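Side-chain contacts in putative rhamnosidase (Streptomyces avermitilis, PDB 3W5M), which hydrolyses terminal non-reducing alpha-L-rhamnose residues in alpha-L-rhamnosides, including citrus flavonoids and gum arabic, and carries a calcium-dependent L-rhamnose-binding module: residues E601-T604 against L609-L612; L817-N822 against K830-R835; L857-T862 against G923-A928; L873-T878 against G950-S955. One frame throughout, in Å; residues are numbered along the deposited sequence.

In the fold
From the N-terminal side, interaction 1 closes the short turn between strand 600-604 and helix 607-622, leading into the first of the long helices. Much later in the chain, interaction 2 closes the loop between the consecutive helices 812-820 and 829-842. Interactions 3 and 4 cross: their segments alternate along the chain, with 857-862 and 873-878 answered by 923-928 and 950-955. Interaction 3 stays among the barrel helices, whereas interaction 4 joins a barrel helix to the C-terminal beta domain. The contacts also touch one another: Val860 links interactions 2 and 3, Met926 links 3 and 1, and Leu874 packs on both Leu609 of interaction 1 and Trp925 of interaction 3.

Interaction 1: E601-T604 against L609-L612; sequences EFET and LNKL
Asn610 OD1 is gripped by two donors from a single residue: Thr604 N at 2.8 Å, in a fairly straight bond (160° at the hydrogen), and Thr604 OG1, 3.1 Å from the same Asn610 OD1. The backbone donor stays within 19° of the carbonyl plane, whereas the hydroxyl sits well above it. The other half of the amide works in the reverse sense, Asn610 ND2 giving a nearly linear bond to Thr604 O at 3.0 Å. That acceptor lies in the plane of the amide, so the side chain engages both the N-H and the C=O of Thr604, much as the backbone of a neighbouring strand would, and its rotation is fixed by three bonds.

Thr604 OG1 reaches Asn610 because the hydroxyl stands between its own backbone N and carbonyl carbon (chi1 74°). It also bonds to Val606 N, which makes an ST turn where the chain leaves the strand. Beside this polar knot, Leu609 CB lies 3.9 Å from Thr604 OG1, and the edge of the Phe602 ring approaches Leu609 O, with CE2 at 4.3 Å.

Strand 600-604 is an outermost strand of the C-terminal sheet, paired antiparallel with strand 955-962, and Glu603 makes a salt bridge to Arg957 there; helix 607-622, by contrast, packs through Leu609 and Leu612 on helices 867-875, 883-887 and 923-929 of the catalytic domain.

Interaction 2: L817-N822 against K830-R835; sequences LTLSMN and KAAADR
Leu819 meets Ala832 and Ala833 inside a helical hairpin, two consecutive antiparallel helices and their loop, within the (alpha/alpha)6-barrel domain. The two branches of the leucine divide the work. CD1 lies against the backbone of the second helix, 3.9 Å from Ala833 CA, and also touches the methyl of that residue, with Leu819 CD1 and Ala833 CB 4.0 Å apart. CD2 turns to the preceding residue, where it comes within 4.2 Å of Ala832 CB. One isobutyl group thus straddles two adjacent alanines, whose small side chains let it approach the helix surface closely. The first torsion suits this reach: CG stands anti to the carbonyl carbon of Leu819 (chi1 -71°), and from there CD1 and CD2 each meet one of the alanines.

The leucine belongs to the last full turn of helix 812-820, which ends in a Schellman motif with Asn822 at C-prime: Leu823 N bonds back to Thr818 O, while the bond from Asn822 N to Leu819 O is weak. Leu819 O also receives Arg829 NH1, a polar tie across the hairpin just beside the apolar one. Val824 of the connecting loop and Val860 of helix 854-863 press on Leu819 as well.

Between the two segments the side chains meet by dispersion and the burial of hydrocarbon, a contact of modest area that lacks the directional constraint of polar bonds and depends on close fit.

Interaction 3: L857-T862 against G923-A928; sequences LLPVLT and GEWMYA
Trp925 carries nearly all that segment 923-928 offers to Leu858, Pro859 and Thr862. Before it, Gly923 sets its carbonyl O over the ring of Tyr927, a turn further on, and Glu924 touches Pro649 and Tyr653 of helix 641-654.

Trp925 follows, its CG anti to the backbone N (chi1 -176°), which sends the indole across to the other helix. Leu858 CB lies over one face, 3.5 Å from the centroid of the five-membered ring in a CH-pi contact, and Leu858 CD1 lies on the same face above the CD2-CE3 bond, 3.8 Å from Trp925 CE3. Pro859 CD comes in obliquely, 3.8 Å from Trp925 CD1. Trp925 NE1 then bonds to Thr862 OG1 at 3.0 Å and 157°, the hydroxyl lying almost in the indole plane. This buried N-H therefore has a partner, and the bond ties the indole to helix 854-863 while Leu858 packs on its face. Thr862 OG1 is itself hydrogen-bonded to Thr867 OG1, while Tyr871 meets the indole edge-to-face.

Met926 points away from the other segment, and its side chain packs on Phe602 and Leu612.

The axes of the two short segments approach to 9.3 Å, with their N-to-C directions 41° apart, near enough for one large aromatic to bridge them; such packing between helices distant in sequence belongs to the (alpha/alpha)6 barrel of this glycoside hydrolase family 78 enzyme.

Interaction 4: L873-T878 against G950-S955; sequences LLHQRT and GGEVTS
The imidazole of His875 has the chain of Glu952 over one face, CG standing 3.6 Å from the ring centroid and practically on the ring normal, a CH-pi contact. Near the plane, at the edge, lie Gly951 CA, 3.6 Å from His875 CD2, and Val953 CG2, 4.0 Å from His875 NE2. From the other side of the plane Leu609 CD1 comes in obliquely at CE1.

Beyond CG the extended glutamate runs back across the ring, antiparallel to the histidine side chain, and its carboxylate is stacked 24° from the imidazole plane, with Glu952 OE2 3.7 Å from His875 CG. The approach depends on a type II' turn from Gly950 to Val953, closed by Val953 N to Gly950 O at 3.0 Å. Gly951 holds its second position with a positive phi of 43°, and having no side chain it lets the ring edge come right up to the backbone, where His875 NE2 is 3.0 Å from Glu952 N.

This turn leads into strand 955-962 of the C-terminal beta domain, and His875 lies on helix 867-875 of the barrel, so the stack spans the two domains. Asn605 brackets Val953, with ND2 bonded to Glu952 O and OD1 to Thr954 N.

Interaction 1: E601-T604 against L609-L612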
loop_
_atom_site.group_PDB
_atom_site.type_symbol
_atom_site.label_atom_id
_atom_site.label_comp_id
_atom_site.label_asym_id
_atom_site.label_seq_id
_atom_site.Cartn_x
_atom_site.Cartn_y
_atom_site.Cartn_z
ATOM N N GLU A 601 20.904 1.700 7.526
ATOM C CA GLU A 601 21.909 2.228 6.590
ATOM C C GLU A 601 22.907 1.114 6.307
ATOM O O GLU A 601 23.422 0.512 7.241
ATOM C CB GLU A 601 22.655 3.400 7.205
ATOM C CG GLU A 601 21.779 4.464 7.831
ATOM C CD GLU A 601 21.810 5.751 7.050
ATOM O OE1 GLU A 601 22.752 5.911 6.240
ATOM O OE2 GLU A 601 20.903 6.599 7.244
ATOM N N PHE A 602 23.183 0.855 5.033
ATOM C CA PHE A 602 24.016 -0.272 4.629
ATOM C C PHE A 602 24.890 0.183 3.477
ATOM O O PHE A 602 24.376 0.735 2.496
ATOM C CB PHE A 602 23.110 -1.419 4.196
ATOM C CG PHE A 602 23.830 -2.644 3.682
ATOM C CD1 PHE A 602 24.488 -3.506 4.547
ATOM C CD2 PHE A 602 23.793 -2.961 2.330
ATOM C CE1 PHE A 602 25.122 -4.660 4.065
ATOM C CE2 PHE A 602 24.419 -4.098 1.836
ATOM C CZ PHE A 602 25.081 -4.956 2.710
ATOM N N GLU A 603 26.206 -0.057 3.593
ATOM C CA GLU A 603 27.146 0.290 2.528
ATOM C C GLU A 603 28.320 -0.675 2.531
ATOM O O GLU A 603 28.886 -0.966 3.585
ATOM C CB GLU A 603 27.634 1.726 2.692
ATOM C CG GLU A 603 28.527 2.209 1.561
ATOM C CD GLU A 603 29.075 3.601 1.810
ATOM O OE1 GLU A 603 28.857 4.160 2.917
ATOM O OE2 GLU A 603 29.731 4.137 0.886
ATOM N N THR A 604 28.659 -1.174 1.347
ATOM C CA THR A 604 29.804 -2.077 1.159
ATOM C C THR A 604 30.754 -1.453 0.133
ATOM O O THR A 604 30.437 -0.410 -0.463
ATOM C CB THR A 604 29.382 -3.467 0.646
ATOM O OG1 THR A 604 29.019 -3.390 -0.743
ATOM C CG2 THR A 604 28.220 -4.063 1.451
ATOM N N LEU A 609 26.012 -4.388 -4.672
ATOM C CA LEU A 609 25.267 -4.731 -3.459
ATOM C C LEU A 609 24.622 -3.499 -2.900
ATOM O O LEU A 609 23.543 -3.580 -2.309
ATOM C CB LEU A 609 26.144 -5.386 -2.399
ATOM C CG LEU A 609 26.753 -6.736 -2.753
ATOM C CD1 LEU A 609 27.550 -7.178 -1.531
ATOM C CD2 LEU A 609 25.738 -7.779 -3.205
ATOM N N ASN A 610 25.294 -2.368 -3.057
ATOM C CA ASN A 610 24.724 -1.101 -2.635
ATOM C C ASN A 610 23.464 -0.781 -3.442
ATOM O O ASN A 610 22.482 -0.261 -2.886
ATOM C CB ASN A 610 25.762 0.007 -2.708
ATOM C CG ASN A 610 26.990 -0.293 -1.842
ATOM O OD1 ASN A 610 26.935 -1.101 -0.907
ATOM N ND2 ASN A 610 28.092 0.349 -2.155
ATOM N N LYS A 611 23.496 -1.113 -4.737
ATOM C CA LYS A 611 22.313 -0.981 -5.608
ATOM C C LYS A 611 21.193 -1.937 -5.220
ATOM O O LYS A 611 20.007 -1.557 -5.185
ATOM C CB LYS A 611 22.689 -1.168 -7.087
ATOM C CG LYS A 611 21.552 -0.857 -8.053
ATOM C CD LYS A 611 21.006 0.541 -7.806
ATOM C CE LYS A 611 20.144 1.001 -8.964
ATOM N NZ LYS A 611 19.658 2.395 -8.707
ATOM N N LEU A 612 21.555 -3.183 -4.913
ATOM C CA LEU A 612 20.590 -4.140 -4.467
ATOM C C LEU A 612 19.813 -3.648 -3.209
ATOM O O LEU A 612 18.558 -3.698 -3.169
ATOM C CB LEU A 612 21.266 -5.505 -4.207
ATOM C CG LEU A 612 20.329 -6.615 -3.764
ATOM C CD1 LEU A 612 19.194 -6.837 -4.753
ATOM C CD2 LEU A 612 21.138 -7.905 -3.565
#

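Interaction 2: L817-N822 against K830-R835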
loop_
_atom_site.group_PDB
_atom_site.type_symbol
_atom_site.label_atom_id
_atom_site.label_comp_id
_atom_site.label_asym_id
_atom_site.label_seq_id
_atom_site.Cartn_x
_atom_site.Cartn_y
_atom_site.Cartn_z
ATOM N N LEU A 817 13.335 -25.357 2.219
ATOM C CA LEU A 817 12.235 -25.253 3.169
ATOM C C LEU A 817 12.340 -26.263 4.305
ATOM O O LEU A 817 12.063 -25.933 5.467
ATOM C CB LEU A 817 10.887 -25.398 2.471
ATOM C CG LEU A 817 10.516 -24.120 1.699
ATOM C CD1 LEU A 817 9.424 -24.401 0.696
ATOM C CD2 LEU A 817 10.101 -22.994 2.635
ATOM N N THR A 818 12.731 -27.492 3.965
ATOM C CA THR A 818 12.877 -28.531 4.981
ATOM C C THR A 818 14.031 -28.240 5.918
ATOM O O THR A 818 13.886 -28.474 7.121
ATOM C CB THR A 818 13.055 -29.928 4.357
ATOM O OG1 THR A 818 14.224 -29.923 3.519
ATOM C CG2 THR A 818 11.829 -30.271 3.560
ATOM N N LEU A 819 15.150 -27.727 5.399
ATOM C CA LEU A 819 16.276 -27.349 6.253
ATOM C C LEU A 819 15.923 -26.143 7.126
ATOM O O LEU A 819 16.214 -26.121 8.334
ATOM C CB LEU A 819 17.543 -27.081 5.444
ATOM C CG LEU A 819 18.130 -28.375 4.868
ATOM C CD1 LEU A 819 19.050 -28.006 3.721
ATOM C CD2 LEU A 819 18.864 -29.170 5.957
ATOM N N SER A 820 15.270 -25.158 6.513
ATOM C CA SER A 820 14.880 -23.932 7.219
ATOM C C SER A 820 13.931 -24.179 8.400
ATOM O O SER A 820 14.118 -23.606 9.474
ATOM C CB SER A 820 14.202 -22.952 6.254
ATOM O OG SER A 820 14.113 -21.685 6.874
ATOM N N MET A 821 12.917 -24.994 8.176
ATOM C CA MET A 821 11.833 -25.229 9.119
ATOM C C MET A 821 12.123 -26.403 10.057
ATOM O O MET A 821 11.257 -26.814 10.824
ATOM C CB MET A 821 10.501 -25.437 8.393
ATOM C CG MET A 821 10.067 -24.214 7.575
ATOM S SD MET A 821 8.645 -24.533 6.534
ATOM C CE MET A 821 8.331 -22.854 5.926
ATOM N N ASN A 822 13.350 -26.906 9.980
ATOM C CA ASN A 822 13.850 -27.984 10.849
ATOM C C ASN A 822 13.027 -29.242 10.695
ATOM O O ASN A 822 12.649 -29.892 11.684
ATOM C CB ASN A 822 13.960 -27.495 12.308
ATOM C CG ASN A 822 14.863 -26.276 12.432
ATOM O OD1 ASN A 822 15.978 -26.278 11.924
ATOM N ND2 ASN A 822 14.370 -25.212 13.074
ATOM N N LYS A 830 23.097 -32.823 6.771
ATOM C CA LYS A 830 24.283 -32.760 5.932
ATOM C C LYS A 830 23.966 -33.217 4.504
ATOM O O LYS A 830 24.308 -32.516 3.553
ATOM C CB LYS A 830 25.406 -33.608 6.524
ATOM C CG LYS A 830 26.759 -33.427 5.845
ATOM C CD LYS A 830 27.855 -34.102 6.658
ATOM C CE LYS A 830 29.223 -33.802 6.074
ATOM N NZ LYS A 830 29.396 -34.431 4.731
ATOM N N ALA A 831 23.324 -34.383 4.378
ATOM C CA ALA A 831 22.951 -34.951 3.075
ATOM C C ALA A 831 22.001 -34.036 2.305
ATOM O O ALA A 831 22.199 -33.807 1.098
ATOM C CB ALA A 831 22.331 -36.339 3.234
ATOM N N ALA A 832 20.982 -33.512 2.999
ATOM C CA ALA A 832 20.011 -32.619 2.364
ATOM C C ALA A 832 20.672 -31.344 1.885
ATOM O O ALA A 832 20.396 -30.882 0.763
ATOM C CB ALA A 832 18.813 -32.344 3.272
ATOM N N ALA A 833 21.580 -30.796 2.687
ATOM C CA ALA A 833 22.295 -29.585 2.304
ATOM C C ALA A 833 23.310 -29.827 1.170
ATOM O O ALA A 833 23.483 -28.963 0.289
ATOM C CB ALA A 833 22.971 -28.946 3.512
ATOM N N ASP A 834 23.988 -30.984 1.207
ATOM C CA ASP A 834 24.904 -31.389 0.137
ATOM C C ASP A 834 24.175 -31.441 -1.215
ATOM O O ASP A 834 24.711 -30.985 -2.239
ATOM C CB ASP A 834 25.517 -32.780 0.435
ATOM C CG ASP A 834 26.714 -32.728 1.418
ATOM O OD1 ASP A 834 27.301 -31.640 1.651
ATOM O OD2 ASP A 834 27.088 -33.809 1.952
ATOM N N ARG A 835 22.978 -32.030 -1.204
ATOM C CA ARG A 835 22.103 -32.160 -2.363
ATOM C C ARG A 835 21.630 -30.789 -2.902
ATOM O O ARG A 835 21.465 -30.617 -4.106
ATOM C CB ARG A 835 20.903 -33.049 -2.016
ATOM C CG ARG A 835 19.970 -33.364 -3.173
ATOM C CD ARG A 835 20.743 -33.870 -4.386
ATOM N NE ARG A 835 19.900 -34.167 -5.542
ATOM C CZ ARG A 835 20.359 -34.263 -6.793
ATOM N NH1 ARG A 835 21.646 -34.079 -7.048
ATOM N NH2 ARG A 835 19.538 -34.532 -7.792
#

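Interaction 3: L857-T862 against G923-A928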
loop_
_atom_site.group_PDB
_atom_site.type_symbol
_atom_site.label_atom_id
_atom_site.label_comp_id
_atom_site.label_asym_id
_atom_site.label_seq_id
_atom_site.Cartn_x
_atom_site.Cartn_y
_atom_site.Cartn_z
ATOM N N LEU A 857 16.776 -19.190 1.236
ATOM C CA LEU A 857 17.884 -19.873 0.527
ATOM C C LEU A 857 19.283 -19.496 1.037
ATOM O O LEU A 857 20.078 -20.363 1.423
ATOM C CB LEU A 857 17.770 -19.632 -1.003
ATOM C CG LEU A 857 18.901 -20.069 -1.962
ATOM C CD1 LEU A 857 18.966 -21.584 -2.072
ATOM C CD2 LEU A 857 18.694 -19.450 -3.341
ATOM N N LEU A 858 19.610 -18.210 1.040
ATOM C CA LEU A 858 20.933 -17.813 1.483
ATOM C C LEU A 858 21.123 -18.113 2.979
ATOM O O LEU A 858 22.208 -18.581 3.380
ATOM C CB LEU A 858 21.294 -16.358 1.111
ATOM C CG LEU A 858 21.411 -15.928 -0.371
ATOM C CD1 LEU A 858 22.194 -14.634 -0.514
ATOM C CD2 LEU A 858 22.053 -17.007 -1.246
ATOM N N PRO A 859 20.084 -17.869 3.818
ATOM C CA PRO A 859 20.204 -18.272 5.244
ATOM C C PRO A 859 20.479 -19.790 5.470
ATOM O O PRO A 859 21.371 -20.143 6.255
ATOM C CB PRO A 859 18.843 -17.870 5.831
ATOM C CG PRO A 859 18.447 -16.690 5.004
ATOM C CD PRO A 859 18.852 -17.084 3.591
ATOM N N VAL A 860 19.743 -20.658 4.785
ATOM C CA VAL A 860 19.972 -22.117 4.861
ATOM C C VAL A 860 21.390 -22.488 4.412
ATOM O O VAL A 860 22.078 -23.280 5.079
ATOM C CB VAL A 860 18.906 -22.884 4.078
ATOM C CG1 VAL A 860 19.365 -24.284 3.716
ATOM C CG2 VAL A 860 17.612 -22.936 4.872
ATOM N N LEU A 861 21.835 -21.901 3.303
ATOM C CA LEU A 861 23.202 -22.102 2.817
ATOM C C LEU A 861 24.238 -21.725 3.890
ATOM O O LEU A 861 25.191 -22.456 4.104
ATOM C CB LEU A 861 23.454 -21.349 1.496
ATOM C CG LEU A 861 22.821 -21.916 0.224
ATOM C CD1 LEU A 861 23.019 -20.930 -0.922
ATOM C CD2 LEU A 861 23.434 -23.266 -0.142
ATOM N N THR A 862 24.027 -20.602 4.570
ATOM C CA THR A 862 24.933 -20.164 5.619
ATOM C C THR A 862 24.839 -21.065 6.850
ATOM O O THR A 862 25.866 -21.359 7.477
ATOM C CB THR A 862 24.680 -18.701 6.037
ATOM O OG1 THR A 862 25.312 -17.815 5.103
ATOM C CG2 THR A 862 25.279 -18.418 7.422
ATOM N N GLY A 923 17.503 -9.235 1.348
ATOM C CA GLY A 923 17.972 -8.157 2.201
ATOM C C GLY A 923 18.362 -8.646 3.580
ATOM O O GLY A 923 19.410 -8.291 4.072
ATOM N N GLU A 924 17.507 -9.444 4.207
ATOM C CA GLU A 924 17.756 -9.853 5.594
ATOM C C GLU A 924 19.040 -10.660 5.719
ATOM O O GLU A 924 19.704 -10.565 6.727
ATOM C CB GLU A 924 16.596 -10.650 6.181
ATOM C CG GLU A 924 16.334 -11.995 5.531
ATOM C CD GLU A 924 15.301 -12.814 6.273
ATOM O OE1 GLU A 924 15.543 -13.122 7.468
ATOM O OE2 GLU A 924 14.251 -13.157 5.671
ATOM N N TRP A 925 19.378 -11.440 4.690
ATOM C CA TRP A 925 20.649 -12.174 4.693
ATOM C C TRP A 925 21.845 -11.221 4.657
ATOM O O TRP A 925 22.817 -11.395 5.387
ATOM C CB TRP A 925 20.712 -13.207 3.563
ATOM C CG TRP A 925 21.991 -14.030 3.625
ATOM C CD1 TRP A 925 22.162 -15.251 4.254
ATOM C CD2 TRP A 925 23.277 -13.677 3.069
ATOM N NE1 TRP A 925 23.481 -15.675 4.103
ATOM C CE2 TRP A 925 24.178 -14.730 3.390
ATOM C CE3 TRP A 925 23.752 -12.583 2.317
ATOM C CZ2 TRP A 925 25.524 -14.715 2.991
ATOM C CZ3 TRP A 925 25.092 -12.569 1.921
ATOM C CH2 TRP A 925 25.960 -13.631 2.258
ATOM N N MET A 926 21.766 -10.176 3.837
ATOM C CA MET A 926 22.817 -9.207 3.803
ATOM C C MET A 926 22.981 -8.492 5.147
ATOM O O MET A 926 24.106 -8.236 5.579
ATOM C CB MET A 926 22.558 -8.173 2.693
ATOM C CG MET A 926 22.539 -8.736 1.288
ATOM S SD MET A 926 23.007 -7.493 0.052
ATOM C CE MET A 926 21.627 -6.363 0.270
ATOM N N TYR A 927 21.868 -8.143 5.795
ATOM C CA TYR A 927 21.946 -7.303 6.978
ATOM C C TYR A 927 22.497 -8.138 8.124
ATOM O O TYR A 927 23.330 -7.652 8.878
ATOM C CB TYR A 927 20.573 -6.653 7.312
ATOM C CG TYR A 927 19.962 -5.939 6.121
ATOM C CD1 TYR A 927 20.770 -5.290 5.172
ATOM C CD2 TYR A 927 18.589 -5.938 5.915
ATOM C CE1 TYR A 927 20.214 -4.651 4.066
ATOM C CE2 TYR A 927 18.031 -5.318 4.796
ATOM C CZ TYR A 927 18.849 -4.658 3.892
ATOM O OH TYR A 927 18.273 -4.035 2.791
ATOM N N ALA A 928 22.085 -9.407 8.174
ATOM C CA ALA A 928 22.511 -10.340 9.228
ATOM C C ALA A 928 23.956 -10.820 9.058
ATOM O O ALA A 928 24.657 -11.007 10.046
ATOM C CB ALA A 928 21.552 -11.518 9.328
#

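Interaction 4: L873-T878 against G950-S955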
loop_
_atom_site.group_PDB
_atom_site.type_symbol
_atom_site.label_atom_id
_atom_site.label_comp_id
_atom_site.label_asym_id
_atom_site.label_seq_id
_atom_site.Cartn_x
_atom_site.Cartn_y
_atom_site.Cartn_z
ATOM N N LEU A 873 25.959 -17.086 -5.347
ATOM C CA LEU A 873 24.615 -16.692 -5.745
ATOM C C LEU A 873 24.397 -15.192 -5.636
ATOM O O LEU A 873 23.796 -14.587 -6.526
ATOM C CB LEU A 873 23.562 -17.430 -4.924
ATOM C CG LEU A 873 23.551 -18.939 -5.112
ATOM C CD1 LEU A 873 22.420 -19.513 -4.306
ATOM C CD2 LEU A 873 23.395 -19.284 -6.586
ATOM N N LEU A 874 24.895 -14.596 -4.557
ATOM C CA LEU A 874 24.674 -13.174 -4.307
ATOM C C LEU A 874 25.318 -12.294 -5.384
ATOM O O LEU A 874 24.698 -11.334 -5.855
ATOM C CB LEU A 874 25.146 -12.756 -2.901
ATOM C CG LEU A 874 24.793 -11.310 -2.528
ATOM C CD1 LEU A 874 23.312 -11.177 -2.199
ATOM C CD2 LEU A 874 25.652 -10.830 -1.361
ATOM N N HIS A 875 26.550 -12.635 -5.774
ATOM C CA HIS A 875 27.334 -11.825 -6.717
ATOM C C HIS A 875 27.091 -12.197 -8.178
ATOM O O HIS A 875 27.620 -11.539 -9.083
ATOM C CB HIS A 875 28.828 -11.955 -6.423
ATOM C CG HIS A 875 29.260 -11.258 -5.179
ATOM N ND1 HIS A 875 29.028 -9.918 -4.959
ATOM C CD2 HIS A 875 29.920 -11.713 -4.090
ATOM C CE1 HIS A 875 29.518 -9.579 -3.780
ATOM N NE2 HIS A 875 30.073 -10.648 -3.240
ATOM N N GLN A 876 26.307 -13.248 -8.388
ATOM C CA GLN A 876 25.954 -13.731 -9.722
ATOM C C GLN A 876 25.311 -12.617 -10.561
ATOM O O GLN A 876 24.416 -11.912 -10.080
ATOM C CB GLN A 876 25.006 -14.917 -9.576
ATOM C CG GLN A 876 24.536 -15.589 -10.855
ATOM C CD GLN A 876 25.671 -16.156 -11.709
ATOM O OE1 GLN A 876 26.306 -15.428 -12.485
ATOM N NE2 GLN A 876 25.910 -17.465 -11.592
ATOM N N ARG A 877 25.771 -12.444 -11.801
ATOM C CA ARG A 877 25.246 -11.376 -12.682
ATOM C C ARG A 877 24.400 -11.914 -13.845
ATOM O O ARG A 877 23.617 -11.184 -14.471
ATOM C CB ARG A 877 26.381 -10.491 -13.193
ATOM C CG ARG A 877 26.999 -9.585 -12.128
ATOM C CD ARG A 877 28.168 -8.790 -12.691
ATOM N NE ARG A 877 27.774 -8.030 -13.875
ATOM C CZ ARG A 877 28.613 -7.458 -14.727
ATOM N NH1 ARG A 877 29.925 -7.546 -14.539
ATOM N NH2 ARG A 877 28.139 -6.803 -15.780
ATOM N N THR A 878 24.539 -13.196 -14.151
ATOM C CA THR A 878 23.806 -13.752 -15.278
ATOM C C THR A 878 22.483 -14.304 -14.793
ATOM O O THR A 878 22.324 -14.553 -13.605
ATOM C CB THR A 878 24.629 -14.840 -16.021
ATOM O OG1 THR A 878 25.011 -15.851 -15.083
ATOM C CG2 THR A 878 25.883 -14.226 -16.643
ATOM N N GLY A 950 33.512 -12.576 2.558
ATOM C CA GLY A 950 33.317 -13.568 1.506
ATOM C C GLY A 950 33.050 -12.832 0.209
ATOM O O GLY A 950 32.994 -11.585 0.195
ATOM N N GLY A 951 32.887 -13.584 -0.878
ATOM C CA GLY A 951 32.692 -12.983 -2.205
ATOM C C GLY A 951 33.635 -11.820 -2.435
ATOM O O GLY A 951 34.831 -11.926 -2.176
ATOM N N GLU A 952 33.093 -10.680 -2.856
ATOM C CA GLU A 952 33.909 -9.535 -3.214
ATOM C C GLU A 952 33.866 -8.501 -2.119
ATOM O O GLU A 952 34.359 -7.381 -2.303
ATOM C CB GLU A 952 33.408 -8.888 -4.516
ATOM C CG GLU A 952 32.843 -9.844 -5.554
ATOM C CD GLU A 952 32.255 -9.135 -6.778
ATOM O OE1 GLU A 952 32.429 -7.902 -6.929
ATOM O OE2 GLU A 952 31.607 -9.825 -7.591
ATOM N N VAL A 953 33.261 -8.853 -0.981
ATOM C CA VAL A 953 33.088 -7.871 0.086
ATOM C C VAL A 953 34.313 -7.849 1.001
ATOM O O VAL A 953 34.614 -8.834 1.650
ATOM C CB VAL A 953 31.814 -8.121 0.946
ATOM C CG1 VAL A 953 31.537 -6.893 1.809
ATOM C CG2 VAL A 953 30.606 -8.467 0.083
ATOM N N THR A 954 35.001 -6.724 1.067
ATOM C CA THR A 954 36.135 -6.616 1.980
ATOM C C THR A 954 35.915 -5.508 3.000
ATOM O O THR A 954 36.801 -5.171 3.799
ATOM C CB THR A 954 37.445 -6.370 1.210
ATOM O OG1 THR A 954 37.347 -5.145 0.463
ATOM C CG2 THR A 954 37.746 -7.552 0.275
ATOM N N SER A 955 34.709 -4.945 2.989
ATOM C CA SER A 955 34.486 -3.679 3.643
ATOM C C SER A 955 32.981 -3.513 3.741
ATOM O O SER A 955 32.296 -3.682 2.745
ATOM C CB SER A 955 35.052 -2.587 2.734
ATOM O OG SER A 955 35.350 -1.416 3.458
#